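Local coordinates for HpcH/HpaI aldolase/citrate lyase family protein (Burkholderia cenocepacia, PDB 4MF4) that belongs to the HpcH/HpaI aldolase/citrate lyase family and folds as a closed eight-stranded parallel beta/alpha barrel of the TIM type, six copies of which form the assembly, at residues T13-L16 against K17-R21; L34-D37 against S38-E41; C108-T111 against P112-A116; R237-E241 against A242-L246; S254-L257 against R258-Q262. One frame throughout, in Å; residues are numbered along the deposited sequence.

Contact 1. Residues T13-L16 against K17-R21; sequences TNSL and KQRLR
The guanidinium of Arg19, in one of its two modelled conformers, is met by Ser15 near its plane, at the edge that carries NE and NH2. NH2 donates to Ser15 OG at 2.6 Å, with the hydroxyl tilted 22° from the guanidinium plane, and NE donates to Ser15 O at 2.9 Å. In this side-on grip one bond goes to the hydroxyl and one to the backbone carbonyl, and the bend of the arginine chain at chi3 (-84°) folds the group back over the preceding turn. Ser15 O also accepts from Arg19 N, and the two donors reach the carbonyl from opposite faces of its plane. The hydroxyl has a second partner in OE2 of Glu80, which the Arg19 side chain also touches. At the start of helix 15-22, which precedes the first barrel strand, Asn14 is the N-cap: its OD1 accepts from Lys17 N at 3.1 Å, the donor standing well above the amide plane, and weakly from Leu16 N. The other end of that amide, ND2, is bound to Gln158 O and Thr103 OG1. Lys17 crosses Asn14 at about a right angle, CB against CG at 3.7 Å, and its extended chain carries NZ to the carbonyls of Ala157 and Val159.

Contact 2. Residues L34-D37 against S38-E41; sequences LGSD and SAAE
Ser36 closes over the start of helix 37-43 as its N-cap, its OG accepting from Ala39 N at 3.0 Å. With OG anti to the backbone N (chi1 168°), the hydroxyl is turned forward to the first helical turn. This is the tight part of the contact: the methyl of Ala39 lies 3.5 Å from Ser36 CB, and the backbone bonds from Ala40 N to Ser36 O and from Glu41 N to Asp37 O begin the helical pattern. Looser is the approach of Leu34, whose CD1 only grazes Ala39 CB at 4.4 Å. Asp37 heads away from the turn and is partly exposed, although Ser67, Gln68 and Ala71 of helix 62-73 touch it. The segment follows the first barrel strand, and one of two modelled conformers of Ser38 places OG in a hydrogen bond with Leu34 O of the second subunit, a bond repeated in the other direction from Ser38 of that copy to Leu34 O here. Glu41 OE1 forms salt bridges with Arg70 and Arg141 of the third subunit. The helix start, capped by an uncharged hydroxyl, lies at subunit interfaces, and the carboxylate of Glu41 is probably kept ionised by its two arginines.

Contact 3. Residues C108-T111 against P112-A116; sequences CIET and PDDAA
One carboxylate oxygen, Asp114 OD2, reaches back past the start of its own helix to take two successive backbone N-H groups, those of Glu110 and Thr111. The bond from Glu110 N is the sounder, 3.1 Å long with an N-H...O angle of 158°, and uses the anti lone pair of OD2; that from Thr111 N is weak at 3.4 Å. Thr111 and Asp114 form a capping box at the N-terminus of helix 112-121, which follows the fourth strand of the TIM barrel; the weak bond is its return half, and the Glu110 bond is an addition to it. In turn Thr111 OG1 accepts from Asp114 N at 3.0 Å, nearly straight at 165°. The hydroxyl lies between the backbone N and the carbonyl carbon (chi1 63°), a rotation that aims it at the first turn, and the two side chains cross obliquely. Pro112 opens the helix, and Ala115 N donates to Thr111 O. Beside the cap, Glu110 sends OE2 to a salt bridge with Arg169, which would probably ease the nearness of its charge to Asp114. Asp114 OD1 has a long, weak ion pair with Arg88. Ile109 and Asp114 run antiparallel alongside each other, with Ile109 CD1 4.1 Å from Asp114 CB, while Ile109 CG2 rests against the methyl of Ala115 at 4.0 Å.

Contact 4. Residues R237-E241 against A242-L246; sequences RQYRE and AGYRL
Tyr239 O takes N-H groups from two successive residues: Tyr244 N donates at 3.2 Å and Gly243 N, more weakly, at 3.1 Å. Gly243 N is shared with Arg240 O, which it approaches from well above the carbonyl plane. A water donates to both Arg240 O, at 2.8 Å, and Tyr244 O, at 2.6 Å, tying the last turn to the outgoing chain. The same carbonyl of Tyr239 lies in the plane of the Tyr244 ring, at its edge, 3.4 Å from CD2. Tyr244 CD2 also packs on Tyr239 CB at 3.7 Å. The ring planes are inclined at 62°, centroids 5.5 Å apart, and Tyr244 is wedged between helix 206-222 and strand 225-230, touching Leu216 and Val226. Arg237 and Arg240, which point away from the turn, both donate to Ser269 O of the second subunit, the chain end of that copy. Arg245, beyond the turn, forms a salt bridge with Glu25 and bonds to Arg19 O, weakly to Leu20 O. Gly243 has a positive phi (111°), at which a side chain would jam against the preceding carbonyl, and the paired bonds back into the last turn complete a Schellman motif, here leading from helix 233-242 into the eighth barrel strand.

Contact 5. Residues S254-L257 against R258-Q262; sequences SWLL and RATRQ
Backbone hydrogen bonds come first: Arg258 N to Ser254 O, Ala259 N to Trp255 O and Arg261 N to Leu257 O, each 2.9 Å, follow the i to i+4 pattern of helix 252-268. Leu256 O is gripped twice, by Thr260 N at 3.1 Å and by Thr260 OG1, which donates at 2.8 Å. A chi1 of 56° turns the hydroxyl back toward the preceding turn, and its polar hydrogen is thereby spent inside the helix rather than on a neighbour. Leu257 O lies 3.3 Å from the same hydroxyl.

Apolar and aromatic contacts are fewer. Trp255 and Arg258 run alongside each other in the same direction, the arginine chain extended from CG to NE so that its CD meets Trp255 CZ3 at 3.9 Å; the guanidinium plane is turned 84° from the ring. The indole NE1 is bound to Val249 O on strand 246-251. Leu256 and Thr260 touch by CD1 and CG2, 4.1 Å apart.

Other contacts are with neighbouring subunits. Leu256 and Thr260 pack on Leu43 of the second subunit, Ala259 meets Ala259 of that copy, and Thr260 O accepts a hydrogen bond from Tyr48 OH of the same copy. Leu257 lies on Phe145 of the fourth subunit. The whole is a regular alpha-helix following the last strand of a TIM barrel, and extending from it to pack between copies in the hexamer.

Overall arrangement
The five contacts follow one another along the chain and sit at helix starts, a helix end and a helix middle around one TIM barrel. Only contacts 1 and 4 touch: they meet through Arg245, and Leu20 CD2 packs on Leu246 CD1 at 4.0 Å, joining the N-terminal helix to the eighth strand. Contacts 2 and 5, with centres 16 Å apart and nearest atoms about 4 Å, lie on the same side of the chain's centre; with contact 4 they meet the second subunit. Contact 3 is across the chain's centre from both, its centre 31 Å from that of contact 2 and 36 Å from that of contact 5.

Contact 1. Residues T13-L16 against K17-R21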
loop_
_atom_site.group_PDB
_atom_site.type_symbol
_atom_site.label_atom_id
_atom_site.label_comp_id
_atom_site.label_asym_id
_atom_site.label_seq_id
_atom_site.Cartn_x
_atom_site.Cartn_y
_atom_site.Cartn_z
ATOM N N THR A 13 0.279 31.742 4.776
ATOM C CA THR A 13 -0.927 32.312 4.180
ATOM C C THR A 13 -1.413 31.444 3.026
ATOM O O THR A 13 -0.619 30.990 2.221
ATOM C CB THR A 13 -0.623 33.704 3.626
ATOM O OG1 THR A 13 0.185 34.386 4.574
ATOM C CG2 THR A 13 -1.894 34.499 3.382
ATOM N N ASN A 14 -2.713 31.177 3.007
ATOM C CA ASN A 14 -3.398 30.579 1.872
ATOM C C ASN A 14 -3.570 31.660 0.797
ATOM O O ASN A 14 -4.426 32.535 0.915
ATOM C CB ASN A 14 -4.769 30.077 2.340
ATOM C CG ASN A 14 -5.537 29.391 1.246
ATOM O OD1 ASN A 14 -5.191 29.526 0.068
ATOM N ND2 ASN A 14 -6.572 28.617 1.632
ATOM N N SER A 15 -2.731 31.597 -0.226
ATOM C CA SER A 15 -2.688 32.614 -1.260
ATOM C C SER A 15 -3.857 32.469 -2.224
ATOM O O SER A 15 -4.221 33.440 -2.910
ATOM C CB SER A 15 -1.361 32.544 -2.029
ATOM O OG SER A 15 -1.277 31.400 -2.868
ATOM N N LEU A 16 -4.430 31.261 -2.297
ATOM C CA LEU A 16 -5.581 31.019 -3.153
ATOM C C LEU A 16 -6.804 31.715 -2.584
ATOM O O LEU A 16 -7.573 32.346 -3.329
ATOM C CB LEU A 16 -5.857 29.524 -3.343
ATOM C CG LEU A 16 -6.899 29.204 -4.404
ATOM C CD1 LEU A 16 -6.413 29.614 -5.784
ATOM C CD2 LEU A 16 -7.272 27.726 -4.402
ATOM N N LYS A 17 -6.989 31.619 -1.270
ATOM C CA LYS A 17 -8.076 32.329 -0.603
ATOM C C LYS A 17 -7.943 33.840 -0.792
ATOM O O LYS A 17 -8.934 34.530 -1.065
ATOM C CB LYS A 17 -8.111 32.040 0.897
ATOM C CG LYS A 17 -9.375 32.505 1.578
ATOM C CD LYS A 17 -9.317 32.315 3.106
ATOM C CE LYS A 17 -10.617 32.772 3.793
ATOM N NZ LYS A 17 -10.717 32.330 5.226
ATOM N N GLN A 18 -6.716 34.337 -0.602
ATOM C CA GLN A 18 -6.477 35.769 -0.642
ATOM C C GLN A 18 -6.785 36.295 -2.053
ATOM O O GLN A 18 -7.492 37.297 -2.218
ATOM C CB GLN A 18 -5.050 36.066 -0.177
ATOM C CG GLN A 18 -4.606 37.511 -0.311
ATOM C CD GLN A 18 -3.941 37.767 -1.658
ATOM O OE1 GLN A 18 -2.917 37.148 -1.991
ATOM N NE2 GLN A 18 -4.524 38.663 -2.447
ATOM N N ARG A 19 -6.251 35.620 -3.065
ATOM C CA ARG A 19 -6.536 35.994 -4.451
ATOM C C ARG A 19 -8.023 35.882 -4.791
ATOM O O ARG A 19 -8.574 36.797 -5.410
ATOM C CB ARG A 19 -5.691 35.178 -5.422
ATOM C CG ARG A 19 -4.223 35.588 -5.432
ATOM C CD ARG A 19 -3.386 34.620 -6.254
ATOM N NE ARG A 19 -2.968 33.444 -5.509
ATOM C CZ ARG A 19 -2.431 32.373 -6.075
ATOM N NH1 ARG A 19 -2.299 32.335 -7.384
ATOM N NH2 ARG A 19 -2.067 31.335 -5.353
ATOM N N LEU A 20 -8.678 34.797 -4.370
ATOM C CA LEU A 20 -10.140 34.634 -4.608
ATOM C C LEU A 20 -10.983 35.789 -4.053
ATOM O O LEU A 20 -11.913 36.251 -4.728
ATOM C CB LEU A 20 -10.690 33.343 -4.019
ATOM C CG LEU A 20 -10.402 32.027 -4.750
ATOM C CD1 LEU A 20 -10.855 30.942 -3.815
ATOM C CD2 LEU A 20 -11.093 31.914 -6.101
ATOM N N ARG A 21 -10.675 36.219 -2.826
ATOM C CA ARG A 21 -11.419 37.292 -2.152
ATOM C C ARG A 21 -11.006 38.685 -2.624
ATOM O O ARG A 21 -11.828 39.585 -2.589
ATOM C CB ARG A 21 -11.201 37.271 -0.622
ATOM C CG ARG A 21 -11.873 36.139 0.154
ATOM C CD ARG A 21 -11.644 36.404 1.640
ATOM N NE ARG A 21 -12.185 35.408 2.560
ATOM C CZ ARG A 21 -13.477 35.261 2.880
ATOM N NH1 ARG A 21 -14.420 36.034 2.328
ATOM N NH2 ARG A 21 -13.840 34.307 3.755
#

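Contact 2. Residues L34-D37 against S38-E41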
loop_
_atom_site.group_PDB
_atom_site.type_symbol
_atom_site.label_atom_id
_atom_site.label_comp_id
_atom_site.label_asym_id
_atom_site.label_seq_id
_atom_site.Cartn_x
_atom_site.Cartn_y
_atom_site.Cartn_z
ATOM N N LEU A 34 -5.987 10.778 -11.303
ATOM C CA LEU A 34 -5.216 9.546 -11.452
ATOM C C LEU A 34 -4.798 8.923 -10.118
ATOM O O LEU A 34 -4.486 7.715 -10.069
ATOM C CB LEU A 34 -3.964 9.770 -12.333
ATOM C CG LEU A 34 -4.122 10.037 -13.839
ATOM C CD1 LEU A 34 -2.776 10.553 -14.385
ATOM C CD2 LEU A 34 -4.586 8.756 -14.516
ATOM N N GLY A 35 -4.818 9.686 -9.036
ATOM C CA GLY A 35 -4.475 9.131 -7.726
ATOM C C GLY A 35 -3.014 8.781 -7.516
ATOM O O GLY A 35 -2.679 7.907 -6.706
ATOM N N SER A 36 -2.144 9.492 -8.223
ATOM C CA SER A 36 -0.735 9.143 -8.360
ATOM C C SER A 36 0.133 10.209 -7.714
ATOM O O SER A 36 0.017 11.377 -8.072
ATOM C CB SER A 36 -0.396 9.085 -9.885
ATOM O OG SER A 36 1.026 9.017 -10.101
ATOM N N ASP A 37 1.009 9.821 -6.792
ATOM C CA ASP A 37 1.950 10.792 -6.154
ATOM C C ASP A 37 2.933 11.385 -7.175
ATOM O O ASP A 37 3.196 12.574 -7.200
ATOM C CB ASP A 37 2.757 10.149 -5.007
ATOM C CG ASP A 37 1.904 9.706 -3.848
ATOM O OD1 ASP A 37 0.725 10.129 -3.718
ATOM O OD2 ASP A 37 2.445 8.919 -3.045
ATOM N N SER A 38 3.464 10.527 -8.037
ATOM C CA SER A 38 4.406 10.980 -9.052
ATOM C C SER A 38 3.731 11.945 -10.024
ATOM O O SER A 38 4.317 12.951 -10.384
ATOM C CB SER A 38 5.032 9.777 -9.776
ATOM O OG SER A 38 4.044 8.826 -10.123
ATOM N N ALA A 39 2.482 11.666 -10.395
ATOM C CA ALA A 39 1.745 12.531 -11.317
ATOM C C ALA A 39 1.489 13.880 -10.676
ATOM O O ALA A 39 1.617 14.907 -11.346
ATOM C CB ALA A 39 0.424 11.928 -11.767
ATOM N N ALA A 40 1.150 13.870 -9.389
ATOM C CA ALA A 40 0.869 15.122 -8.651
ATOM C C ALA A 40 2.140 15.964 -8.536
ATOM O O ALA A 40 2.101 17.219 -8.692
ATOM C CB ALA A 40 0.330 14.819 -7.260
ATOM N N GLU A 41 3.243 15.300 -8.223
ATOM C CA GLU A 41 4.520 15.994 -8.106
ATOM C C GLU A 41 4.957 16.528 -9.459
ATOM O O GLU A 41 5.318 17.720 -9.578
ATOM C CB GLU A 41 5.634 15.132 -7.513
ATOM C CG GLU A 41 6.842 15.990 -7.181
ATOM C CD GLU A 41 7.949 15.299 -6.449
ATOM O OE1 GLU A 41 7.884 14.069 -6.183
ATOM O OE2 GLU A 41 8.923 16.039 -6.122
#

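Contact 3. Residues C108-T111 against P112-A116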
loop_
_atom_site.group_PDB
_atom_site.type_symbol
_atom_site.label_atom_id
_atom_site.label_comp_id
_atom_site.label_asym_id
_atom_site.label_seq_id
_atom_site.Cartn_x
_atom_site.Cartn_y
_atom_site.Cartn_z
ATOM N N CYS A 108 -22.518 19.161 -4.443
ATOM C CA CYS A 108 -23.938 19.094 -4.091
ATOM C C CYS A 108 -24.395 20.120 -3.041
ATOM O O CYS A 108 -25.029 19.731 -2.056
ATOM C CB CYS A 108 -24.264 17.713 -3.461
ATOM S SG CYS A 108 -23.769 16.200 -4.321
ATOM N N ILE A 109 -24.108 21.402 -3.217
ATOM C CA ILE A 109 -24.595 22.394 -2.242
ATOM C C ILE A 109 -25.850 23.017 -2.868
ATOM O O ILE A 109 -25.753 23.646 -3.921
ATOM C CB ILE A 109 -23.545 23.489 -1.951
ATOM C CG1 ILE A 109 -22.319 22.914 -1.222
ATOM C CG2 ILE A 109 -24.154 24.645 -1.173
ATOM C CD1 ILE A 109 -22.553 22.440 0.192
ATOM N N GLU A 110 -27.002 22.857 -2.223
ATOM C CA GLU A 110 -28.265 23.277 -2.824
ATOM C C GLU A 110 -29.021 24.375 -2.115
ATOM O O GLU A 110 -29.914 24.979 -2.709
ATOM C CB GLU A 110 -29.167 22.071 -2.910
ATOM C CG GLU A 110 -28.504 20.937 -3.648
ATOM C CD GLU A 110 -29.504 19.869 -4.012
ATOM O OE1 GLU A 110 -29.852 19.748 -5.196
ATOM O OE2 GLU A 110 -29.976 19.187 -3.078
ATOM N N THR A 111 -28.705 24.615 -0.843
ATOM C CA THR A 111 -29.376 25.647 -0.067
ATOM C C THR A 111 -28.381 26.479 0.729
ATOM O O THR A 111 -27.268 26.066 0.954
ATOM C CB THR A 111 -30.348 25.010 0.938
ATOM O OG1 THR A 111 -29.603 24.220 1.863
ATOM C CG2 THR A 111 -31.373 24.088 0.213
ATOM N N PRO A 112 -28.800 27.662 1.185
ATOM C CA PRO A 112 -27.869 28.404 1.966
ATOM C C PRO A 112 -27.599 27.679 3.290
ATOM O O PRO A 112 -26.516 27.805 3.788
ATOM C CB PRO A 112 -28.557 29.768 2.164
ATOM C CG PRO A 112 -29.972 29.579 1.788
ATOM C CD PRO A 112 -29.981 28.453 0.804
ATOM N N ASP A 113 -28.549 26.907 3.821
ATOM C CA ASP A 113 -28.256 26.042 5.011
ATOM C C ASP A 113 -27.160 25.029 4.756
ATOM O O ASP A 113 -26.319 24.875 5.583
ATOM C CB ASP A 113 -29.497 25.329 5.565
ATOM C CG ASP A 113 -30.385 26.267 6.342
ATOM O OD1 ASP A 113 -30.001 27.447 6.479
ATOM O OD2 ASP A 113 -31.465 25.847 6.821
ATOM N N ASP A 114 -27.158 24.370 3.610
ATOM C CA ASP A 114 -26.067 23.482 3.250
ATOM C C ASP A 114 -24.714 24.216 3.256
ATOM O O ASP A 114 -23.734 23.701 3.725
ATOM C CB ASP A 114 -26.252 22.934 1.806
ATOM C CG ASP A 114 -27.427 21.956 1.653
ATOM O OD1 ASP A 114 -28.008 21.506 2.651
ATOM O OD2 ASP A 114 -27.782 21.682 0.503
ATOM N N ALA A 115 -24.672 25.388 2.630
ATOM C CA ALA A 115 -23.446 26.191 2.509
ATOM C C ALA A 115 -22.942 26.625 3.886
ATOM O O ALA A 115 -21.754 26.469 4.202
ATOM C CB ALA A 115 -23.712 27.422 1.633
ATOM N N ALA A 116 -23.853 27.150 4.709
ATOM C CA ALA A 116 -23.520 27.519 6.099
ATOM C C ALA A 116 -22.988 26.318 6.912
ATOM O O ALA A 116 -22.052 26.461 7.666
ATOM C CB ALA A 116 -24.745 28.104 6.799
#

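Contact 4. Residues R237-E241 against A242-L246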
loop_
_atom_site.group_PDB
_atom_site.type_symbol
_atom_site.label_atom_id
_atom_site.label_comp_id
_atom_site.label_asym_id
_atom_site.label_seq_id
_atom_site.Cartn_x
_atom_site.Cartn_y
_atom_site.Cartn_z
ATOM N N ARG A 237 -11.414 29.294 -22.428
ATOM C CA ARG A 237 -11.289 30.686 -22.925
ATOM C C ARG A 237 -12.643 31.392 -22.953
ATOM O O ARG A 237 -12.719 32.549 -22.580
ATOM C CB ARG A 237 -10.647 30.766 -24.330
ATOM C CG ARG A 237 -9.191 30.301 -24.360
ATOM C CD ARG A 237 -8.598 30.295 -25.774
ATOM N NE ARG A 237 -8.578 31.650 -26.304
ATOM C CZ ARG A 237 -7.700 32.590 -25.941
ATOM N NH1 ARG A 237 -6.724 32.337 -25.061
ATOM N NH2 ARG A 237 -7.783 33.812 -26.485
ATOM N N GLN A 238 -13.706 30.712 -23.361
ATOM C CA GLN A 238 -15.037 31.334 -23.330
ATOM C C GLN A 238 -15.364 31.711 -21.891
ATOM O O GLN A 238 -15.890 32.812 -21.616
ATOM C CB GLN A 238 -16.153 30.425 -23.834
ATOM C CG GLN A 238 -16.018 29.923 -25.259
ATOM C CD GLN A 238 -16.983 28.780 -25.589
ATOM O OE1 GLN A 238 -17.449 28.045 -24.715
ATOM N NE2 GLN A 238 -17.287 28.633 -26.865
ATOM N N TYR A 239 -15.069 30.798 -20.961
ATOM C CA TYR A 239 -15.371 31.075 -19.568
ATOM C C TYR A 239 -14.513 32.230 -19.024
ATOM O O TYR A 239 -15.007 33.132 -18.322
ATOM C CB TYR A 239 -15.251 29.798 -18.746
ATOM C CG TYR A 239 -16.107 28.630 -19.181
ATOM C CD1 TYR A 239 -17.372 28.796 -19.751
ATOM C CD2 TYR A 239 -15.671 27.323 -18.949
ATOM C CE1 TYR A 239 -18.140 27.679 -20.140
ATOM C CE2 TYR A 239 -16.432 26.213 -19.312
ATOM C CZ TYR A 239 -17.659 26.391 -19.900
ATOM O OH TYR A 239 -18.364 25.243 -20.232
ATOM N N ARG A 240 -13.229 32.238 -19.346
ATOM C CA ARG A 240 -12.397 33.385 -18.980
ATOM C C ARG A 240 -13.011 34.710 -19.483
ATOM O O ARG A 240 -13.090 35.696 -18.744
ATOM C CB ARG A 240 -10.987 33.246 -19.538
ATOM C CG ARG A 240 -10.125 34.478 -19.316
ATOM C CD ARG A 240 -8.737 34.360 -19.925
ATOM N NE ARG A 240 -8.761 34.409 -21.386
ATOM C CZ ARG A 240 -7.746 34.789 -22.160
ATOM N NH1 ARG A 240 -6.579 35.188 -21.641
ATOM N NH2 ARG A 240 -7.910 34.775 -23.481
ATOM N N GLU A 241 -13.418 34.715 -20.741
ATOM C CA GLU A 241 -13.997 35.920 -21.381
ATOM C C GLU A 241 -15.311 36.350 -20.703
ATOM O O GLU A 241 -15.608 37.533 -20.579
ATOM C CB GLU A 241 -14.209 35.659 -22.884
ATOM C CG GLU A 241 -12.983 35.982 -23.732
ATOM C CD GLU A 241 -12.625 34.904 -24.738
ATOM O OE1 GLU A 241 -13.544 34.366 -25.401
ATOM O OE2 GLU A 241 -11.408 34.587 -24.866
ATOM N N ALA A 242 -16.087 35.380 -20.238
ATOM C CA ALA A 242 -17.339 35.669 -19.577
ATOM C C ALA A 242 -17.180 36.186 -18.142
ATOM O O ALA A 242 -18.119 36.737 -17.593
ATOM C CB ALA A 242 -18.269 34.443 -19.607
ATOM N N GLY A 243 -16.020 35.994 -17.526
ATOM C CA GLY A 243 -15.762 36.515 -16.193
ATOM C C GLY A 243 -15.632 35.495 -15.071
ATOM O O GLY A 243 -15.561 35.862 -13.910
ATOM N N TYR A 244 -15.676 34.210 -15.407
ATOM C CA TYR A 244 -15.304 33.211 -14.450
ATOM C C TYR A 244 -13.830 33.432 -14.056
ATOM O O TYR A 244 -12.993 33.747 -14.914
ATOM C CB TYR A 244 -15.426 31.811 -15.038
ATOM C CG TYR A 244 -16.837 31.340 -15.264
ATOM C CD1 TYR A 244 -17.553 30.650 -14.257
ATOM C CD2 TYR A 244 -17.474 31.595 -16.475
ATOM C CE1 TYR A 244 -18.873 30.232 -14.468
ATOM C CE2 TYR A 244 -18.761 31.163 -16.698
ATOM C CZ TYR A 244 -19.460 30.494 -15.695
ATOM O OH TYR A 244 -20.739 30.076 -15.967
ATOM N N ARG A 245 -13.522 33.218 -12.782
ATOM C CA ARG A 245 -12.150 33.343 -12.249
ATOM C C ARG A 245 -11.433 31.994 -11.942
ATOM O O ARG A 245 -10.284 31.754 -12.406
ATOM C CB ARG A 245 -12.178 34.242 -11.048
ATOM C CG ARG A 245 -12.487 35.689 -11.455
ATOM C CD ARG A 245 -12.309 36.611 -10.307
ATOM N NE ARG A 245 -10.900 36.581 -9.914
ATOM C CZ ARG A 245 -10.467 36.605 -8.666
ATOM N NH1 ARG A 245 -11.325 36.650 -7.646
ATOM N NH2 ARG A 245 -9.175 36.542 -8.439
ATOM N N LEU A 246 -12.108 31.070 -11.259
ATOM C CA LEU A 246 -11.452 29.800 -10.905
ATOM C C LEU A 246 -11.779 28.746 -11.944
ATOM O O LEU A 246 -12.805 28.015 -11.856
ATOM C CB LEU A 246 -11.888 29.354 -9.521
ATOM C CG LEU A 246 -11.090 28.200 -8.935
ATOM C CD1 LEU A 246 -9.876 28.717 -8.170
ATOM C CD2 LEU A 246 -11.930 27.354 -8.029
HETATM O O HOH W 1 -12.209 35.860 -16.138
#

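Contact 5. Residues S254-L257 against R258-Q262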
loop_
_atom_site.group_PDB
_atom_site.type_symbol
_atom_site.label_atom_id
_atom_site.label_comp_id
_atom_site.label_asym_id
_atom_site.label_seq_id
_atom_site.Cartn_x
_atom_site.Cartn_y
_atom_site.Cartn_z
ATOM N N SER A 254 -7.528 13.069 -18.713
ATOM C CA SER A 254 -8.032 13.504 -20.013
ATOM C C SER A 254 -6.894 14.020 -20.915
ATOM O O SER A 254 -6.798 13.696 -22.111
ATOM C CB SER A 254 -9.104 14.577 -19.806
ATOM O OG SER A 254 -10.143 14.065 -18.966
ATOM N N TRP A 255 -6.022 14.836 -20.345
ATOM C CA TRP A 255 -4.862 15.335 -21.127
ATOM C C TRP A 255 -3.913 14.221 -21.524
ATOM O O TRP A 255 -3.405 14.225 -22.653
ATOM C CB TRP A 255 -4.092 16.412 -20.362
ATOM C CG TRP A 255 -4.922 17.705 -20.295
ATOM C CD1 TRP A 255 -5.403 18.322 -19.176
ATOM C CD2 TRP A 255 -5.306 18.527 -21.395
ATOM N NE1 TRP A 255 -6.096 19.450 -19.515
ATOM C CE2 TRP A 255 -6.065 19.590 -20.873
ATOM C CE3 TRP A 255 -5.136 18.427 -22.783
ATOM C CZ2 TRP A 255 -6.615 20.565 -21.663
ATOM C CZ3 TRP A 255 -5.671 19.422 -23.579
ATOM C CH2 TRP A 255 -6.430 20.464 -23.017
ATOM N N LEU A 256 -3.707 13.274 -20.605
ATOM C CA LEU A 256 -2.857 12.129 -20.860
ATOM C C LEU A 256 -3.322 11.300 -22.039
ATOM O O LEU A 256 -2.525 10.949 -22.915
ATOM C CB LEU A 256 -2.769 11.235 -19.600
ATOM C CG LEU A 256 -1.976 9.949 -19.720
ATOM C CD1 LEU A 256 -0.532 10.197 -20.077
ATOM C CD2 LEU A 256 -2.047 9.165 -18.432
ATOM N N LEU A 257 -4.621 11.001 -22.078
ATOM C CA LEU A 257 -5.198 10.277 -23.196
ATOM C C LEU A 257 -5.162 11.096 -24.485
ATOM O O LEU A 257 -4.758 10.596 -25.545
ATOM C CB LEU A 257 -6.645 9.873 -22.884
ATOM C CG LEU A 257 -6.711 8.621 -22.034
ATOM C CD1 LEU A 257 -8.043 8.494 -21.315
ATOM C CD2 LEU A 257 -6.407 7.379 -22.878
ATOM N N ARG A 258 -5.563 12.345 -24.413
ATOM C CA ARG A 258 -5.627 13.137 -25.636
ATOM C C ARG A 258 -4.231 13.245 -26.292
ATOM O O ARG A 258 -4.077 12.975 -27.491
ATOM C CB ARG A 258 -6.268 14.511 -25.371
ATOM C CG ARG A 258 -6.386 15.408 -26.616
ATOM C CD ARG A 258 -6.852 16.809 -26.207
ATOM N NE ARG A 258 -7.034 17.774 -27.294
ATOM C CZ ARG A 258 -8.166 17.926 -27.993
ATOM N NH1 ARG A 258 -9.215 17.133 -27.801
ATOM N NH2 ARG A 258 -8.245 18.865 -28.920
ATOM N N ALA A 259 -3.228 13.621 -25.502
ATOM C CA ALA A 259 -1.890 13.824 -25.994
ATOM C C ALA A 259 -1.213 12.567 -26.507
ATOM O O ALA A 259 -0.533 12.619 -27.562
ATOM C CB ALA A 259 -1.035 14.455 -24.925
ATOM N N THR A 260 -1.348 11.455 -25.776
ATOM C CA THR A 260 -0.798 10.165 -26.259
ATOM C C THR A 260 -1.512 9.694 -27.515
ATOM O O THR A 260 -0.888 9.219 -28.431
ATOM C CB THR A 260 -0.799 9.026 -25.172
ATOM O OG1 THR A 260 -2.114 8.812 -24.642
ATOM C CG2 THR A 260 0.122 9.404 -24.032
ATOM N N ARG A 261 -2.837 9.828 -27.579
ATOM C CA ARG A 261 -3.517 9.418 -28.774
ATOM C C ARG A 261 -3.115 10.304 -30.012
ATOM O O ARG A 261 -2.878 9.789 -31.113
ATOM C CB ARG A 261 -5.029 9.436 -28.548
ATOM C CG ARG A 261 -5.541 8.320 -27.654
ATOM C CD ARG A 261 -7.076 8.250 -27.681
ATOM N NE ARG A 261 -7.482 7.627 -28.940
ATOM C CZ ARG A 261 -8.001 8.263 -29.984
ATOM N NH1 ARG A 261 -8.275 9.570 -29.927
ATOM N NH2 ARG A 261 -8.283 7.580 -31.101
ATOM N N GLN A 262 -2.992 11.606 -29.781
ATOM C CA GLN A 262 -2.548 12.557 -30.810
ATOM C C GLN A 262 -1.136 12.233 -31.336
ATOM O O GLN A 262 -0.891 12.200 -32.542
ATOM C CB GLN A 262 -2.644 14.009 -30.283
ATOM C CG GLN A 262 -2.146 15.091 -31.221
ATOM C CD GLN A 262 -2.915 15.176 -32.542
ATOM O OE1 GLN A 262 -4.085 14.799 -32.626
ATOM N NE2 GLN A 262 -2.271 15.720 -33.560
#